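Local atomic coordinates of archaeal actin homolog (Thermoplasma acidophilum, PDB entry 2FSJ), a protein that polymerizes into bundles of helical filaments when supplied with a nucleoside triphosphate, ATP being the best. Residues K62-K74 with N146-V158. Sequence-based numbering, arbitrary orientation.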
loop_
_atom_site.group_PDB
_atom_site.type_symbol
_atom_site.label_atom_id
_atom_site.label_comp_id
_atom_site.label_asym_id
_atom_site.label_seq_id
_atom_site.Cartn_x
_atom_site.Cartn_y
_atom_site.Cartn_z
ATOM N N LYS A 62 -13.699 -17.731 13.003
ATOM C CA LYS A 62 -13.834 -16.431 12.320
ATOM C C LYS A 62 -12.642 -15.490 12.534
ATOM O O LYS A 62 -12.201 -14.772 11.615
ATOM C CB LYS A 62 -15.091 -15.742 12.825
ATOM N N ILE A 63 -12.153 -15.439 13.761
ATOM C CA ILE A 63 -11.036 -14.535 14.094
ATOM C C ILE A 63 -9.829 -15.410 14.384
ATOM O O ILE A 63 -9.764 -16.031 15.444
ATOM C CB ILE A 63 -11.366 -13.673 15.304
ATOM C CG1 ILE A 63 -12.601 -12.796 14.991
ATOM C CG2 ILE A 63 -10.154 -12.809 15.682
ATOM C CD1 ILE A 63 -12.974 -11.815 16.121
ATOM N N PRO A 64 -8.894 -15.491 13.449
ATOM C CA PRO A 64 -7.691 -16.300 13.681
ATOM C C PRO A 64 -6.759 -15.606 14.664
ATOM O O PRO A 64 -6.657 -14.380 14.672
ATOM C CB PRO A 64 -7.039 -16.376 12.314
ATOM C CG PRO A 64 -7.532 -15.208 11.581
ATOM C CD PRO A 64 -8.870 -14.838 12.134
ATOM N N VAL A 65 -6.108 -16.404 15.482
ATOM C CA VAL A 65 -5.042 -15.929 16.346
ATOM C C VAL A 65 -3.759 -16.608 15.873
ATOM O O VAL A 65 -3.747 -17.816 15.712
ATOM C CB VAL A 65 -5.300 -16.283 17.822
ATOM C CG1 VAL A 65 -4.162 -15.786 18.689
ATOM C CG2 VAL A 65 -6.654 -15.666 18.297
ATOM N N LEU A 66 -2.712 -15.828 15.626
ATOM C CA LEU A 66 -1.457 -16.352 15.140
ATOM C C LEU A 66 -0.295 -16.068 16.095
ATOM O O LEU A 66 -0.380 -15.195 16.944
ATOM C CB LEU A 66 -1.082 -15.793 13.743
ATOM C CG LEU A 66 -2.056 -15.984 12.584
ATOM C CD1 LEU A 66 -1.452 -15.412 11.272
ATOM C CD2 LEU A 66 -2.551 -17.436 12.376
ATOM N N SER A 67 0.784 -16.850 15.909
ATOM C CA SER A 67 2.063 -16.660 16.591
ATOM C C SER A 67 3.190 -17.049 15.670
ATOM O O SER A 67 3.031 -17.955 14.830
ATOM C CB SER A 67 2.147 -17.554 17.835
ATOM O OG SER A 67 3.354 -17.343 18.531
ATOM N N THR A 68 4.319 -16.347 15.768
ATOM C CA THR A 68 5.524 -16.778 15.055
ATOM C C THR A 68 6.547 -17.392 15.996
ATOM O O THR A 68 7.591 -17.768 15.552
ATOM C CB THR A 68 6.210 -15.604 14.323
ATOM O OG1 THR A 68 6.618 -14.579 15.266
ATOM C CG2 THR A 68 5.223 -14.932 13.379
ATOM N N ASP A 69 6.234 -17.480 17.291
ATOM C CA ASP A 69 7.194 -18.002 18.284
ATOM C C ASP A 69 6.576 -19.080 19.173
ATOM O O ASP A 69 6.853 -19.152 20.362
ATOM C CB ASP A 69 7.789 -16.890 19.134
ATOM C CG ASP A 69 6.744 -16.031 19.826
ATOM O OD1 ASP A 69 5.568 -16.427 19.924
ATOM O OD2 ASP A 69 7.052 -14.930 20.318
ATOM N N GLY A 70 5.713 -19.875 18.577
ATOM C CA GLY A 70 5.088 -21.001 19.246
ATOM C C GLY A 70 4.213 -20.640 20.452
ATOM O O GLY A 70 4.131 -21.410 21.404
ATOM N N GLY A 71 3.536 -19.491 20.414
ATOM C CA GLY A 71 2.630 -19.122 21.482
ATOM C C GLY A 71 3.189 -18.232 22.568
ATOM O O GLY A 71 2.425 -17.747 23.416
ATOM N N GLN A 72 4.485 -17.953 22.564
ATOM C CA GLN A 72 5.046 -17.008 23.552
ATOM C C GLN A 72 4.376 -15.634 23.390
ATOM O O GLN A 72 4.045 -14.963 24.377
ATOM C CB GLN A 72 6.578 -16.851 23.387
ATOM N N THR A 73 4.161 -15.253 22.129
ATOM C CA THR A 73 3.498 -14.019 21.755
ATOM C C THR A 73 2.424 -14.370 20.714
ATOM O O THR A 73 2.708 -15.108 19.762
ATOM C CB THR A 73 4.559 -13.044 21.167
ATOM O OG1 THR A 73 5.302 -12.456 22.261
ATOM C CG2 THR A 73 3.957 -11.848 20.507
ATOM N N LYS A 74 1.200 -13.860 20.899
ATOM C CA LYS A 74 0.132 -14.109 19.921
ATOM C C LYS A 74 -0.483 -12.793 19.488
ATOM O O LYS A 74 -0.436 -11.817 20.228
ATOM C CB LYS A 74 -0.955 -15.026 20.477
ATOM C CG LYS A 74 -0.490 -16.371 21.091
ATOM C CD LYS A 74 -1.748 -17.164 21.517
ATOM C CE LYS A 74 -1.484 -18.218 22.571
ATOM N NZ LYS A 74 -2.817 -18.874 22.914
ATOM N N ASN A 146 16.609 -16.518 3.555
ATOM C CA ASN A 146 17.175 -17.709 4.216
ATOM C C ASN A 146 16.793 -17.809 5.678
ATOM O O ASN A 146 17.620 -18.219 6.512
ATOM C CB ASN A 146 18.697 -17.677 4.107
ATOM C CG ASN A 146 19.156 -17.620 2.684
ATOM O OD1 ASN A 146 19.892 -16.685 2.275
ATOM N ND2 ASN A 146 18.731 -18.588 1.905
ATOM N N LYS A 147 15.562 -17.368 5.995
ATOM C CA LYS A 147 14.971 -17.584 7.310
ATOM C C LYS A 147 13.843 -18.584 7.145
ATOM O O LYS A 147 13.104 -18.518 6.173
ATOM C CB LYS A 147 14.367 -16.325 7.884
ATOM C CG LYS A 147 15.288 -15.114 8.058
ATOM C CD LYS A 147 16.512 -15.308 8.859
ATOM C CE LYS A 147 17.381 -14.015 8.903
ATOM N NZ LYS A 147 18.417 -14.037 7.879
ATOM N N VAL A 148 13.689 -19.454 8.139
ATOM C CA VAL A 148 12.506 -20.291 8.281
ATOM C C VAL A 148 11.490 -19.596 9.176
ATOM O O VAL A 148 11.761 -19.278 10.323
ATOM C CB VAL A 148 12.885 -21.655 8.858
ATOM C CG1 VAL A 148 11.681 -22.482 9.250
ATOM C CG2 VAL A 148 13.743 -22.423 7.823
ATOM N N LEU A 149 10.329 -19.315 8.622
ATOM C CA LEU A 149 9.244 -18.735 9.390
ATOM C C LEU A 149 8.235 -19.781 9.744
ATOM O O LEU A 149 7.739 -20.496 8.878
ATOM C CB LEU A 149 8.536 -17.689 8.545
ATOM C CG LEU A 149 9.365 -16.598 7.854
ATOM C CD1 LEU A 149 8.322 -15.535 7.366
ATOM C CD2 LEU A 149 10.428 -15.982 8.741
ATOM N N THR A 150 7.943 -19.899 11.022
ATOM C CA THR A 150 7.023 -20.903 11.522
ATOM C C THR A 150 5.855 -20.170 12.145
ATOM O O THR A 150 6.040 -19.478 13.153
ATOM C CB THR A 150 7.713 -21.704 12.598
ATOM O OG1 THR A 150 8.916 -22.266 12.035
ATOM C CG2 THR A 150 6.874 -22.860 13.007
ATOM N N VAL A 151 4.675 -20.336 11.562
ATOM C CA VAL A 151 3.474 -19.648 12.040
ATOM C C VAL A 151 2.514 -20.676 12.660
ATOM O O VAL A 151 2.184 -21.682 12.023
ATOM C CB VAL A 151 2.762 -18.949 10.875
ATOM C CG1 VAL A 151 1.593 -18.093 11.367
ATOM C CG2 VAL A 151 3.742 -18.154 10.039
ATOM N N THR A 152 2.084 -20.410 13.896
ATOM C CA THR A 152 1.047 -21.182 14.575
ATOM C C THR A 152 -0.291 -20.469 14.562
ATOM O O THR A 152 -0.371 -19.247 14.782
ATOM C CB THR A 152 1.465 -21.485 16.022
ATOM O OG1 THR A 152 2.757 -22.107 16.020
ATOM C CG2 THR A 152 0.510 -22.507 16.686
ATOM N N GLY A 153 -1.362 -21.225 14.325
ATOM C CA GLY A 153 -2.681 -20.653 14.159
ATOM C C GLY A 153 -3.793 -21.452 14.841
ATOM O O GLY A 153 -3.525 -22.230 15.762
ATOM N N PRO A 154 -5.024 -21.248 14.376
ATOM C CA PRO A 154 -6.193 -21.934 14.946
ATOM C C PRO A 154 -5.981 -23.437 15.100
ATOM O O PRO A 154 -5.422 -24.086 14.222
ATOM C CB PRO A 154 -7.306 -21.602 13.942
ATOM C CG PRO A 154 -6.909 -20.204 13.428
ATOM C CD PRO A 154 -5.405 -20.306 13.309
ATOM N N GLU A 155 -6.423 -23.964 16.241
ATOM C CA GLU A 155 -6.337 -25.390 16.565
ATOM C C GLU A 155 -4.882 -25.815 16.724
ATOM O O GLU A 155 -4.535 -26.982 16.584
ATOM C CB GLU A 155 -7.010 -26.224 15.476
ATOM N N GLY A 156 -4.005 -24.839 16.963
ATOM C CA GLY A 156 -2.581 -25.125 17.004
ATOM C C GLY A 156 -1.909 -25.617 15.732
ATOM O O GLY A 156 -0.798 -26.109 15.817
ATOM N N GLU A 157 -2.533 -25.483 14.554
ATOM C CA GLU A 157 -1.881 -25.856 13.298
ATOM C C GLU A 157 -0.615 -25.010 13.090
ATOM O O GLU A 157 -0.640 -23.829 13.346
ATOM C CB GLU A 157 -2.797 -25.589 12.111
ATOM C CG GLU A 157 -2.207 -26.004 10.763
ATOM C CD GLU A 157 -3.036 -25.554 9.562
ATOM O OE1 GLU A 157 -4.114 -24.954 9.767
ATOM O OE2 GLU A 157 -2.575 -25.745 8.433
ATOM N N VAL A 158 0.427 -25.612 12.544
ATOM C CA VAL A 158 1.689 -24.955 12.202
ATOM C C VAL A 158 1.894 -25.014 10.696
ATOM O O VAL A 158 1.747 -26.054 10.072
ATOM C CB VAL A 158 2.899 -25.648 12.882
ATOM C CG1 VAL A 158 4.234 -25.169 12.346
ATOM C CG2 VAL A 158 2.810 -25.481 14.383
HETATM O O HOH W 1 8.833 -17.876 12.905
HETATM O O HOH W 2 4.935 -20.381 15.788
#
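Ser-67 pairs with Thr-152 in a single antiparallel beta bridge, through which the loop leading into strand 74-77 docks on edge strand 147-152 of the actin-like N-terminal domain. The sheet's two outermost strands, 74-77 and 147-152, are thus tied together by a loop, an example of how one bridge can fasten a loop to a sheet edge while water and side chains complete the contact. Two backbone bonds make this hydrogen-bonded pair. Ser-67 N reaches Thr-152 O at 2.9 Å. Thr-152 N returns to Ser-67 O at 2.8 Å. Beyond Ser-67 water takes over, one molecule linking Thr-68 O to Thr-150 N, another Gly-70 N to Thr-150 O and Thr-152 OG1.

Leu-66 divides its two methyls between the strand and the residue that follows it. With CG anti to the carbonyl carbon (chi1 -57°), CD2 lies 3.7 Å from Gly-153 CA, while CD1 meets Val-151 CG1 at 4.1 Å; Trp-109 of helix 101-111 touches both side chains. Further along, the Pro-154 ring sets CG against Pro-64 CB and CD near Leu-66 CD2. Replacing Pro-154 by an alanine removes CG and CD and would probably leave Pro-64 CB and Leu-66 CD2 without this neighbour. Behind the bridge, the Ser-67 hydroxyl forms an ST turn, accepting from Asp-69 N and also from Gly-71 N, and donates its own proton to Thr-73 O, with OG and O 2.6 Å apart.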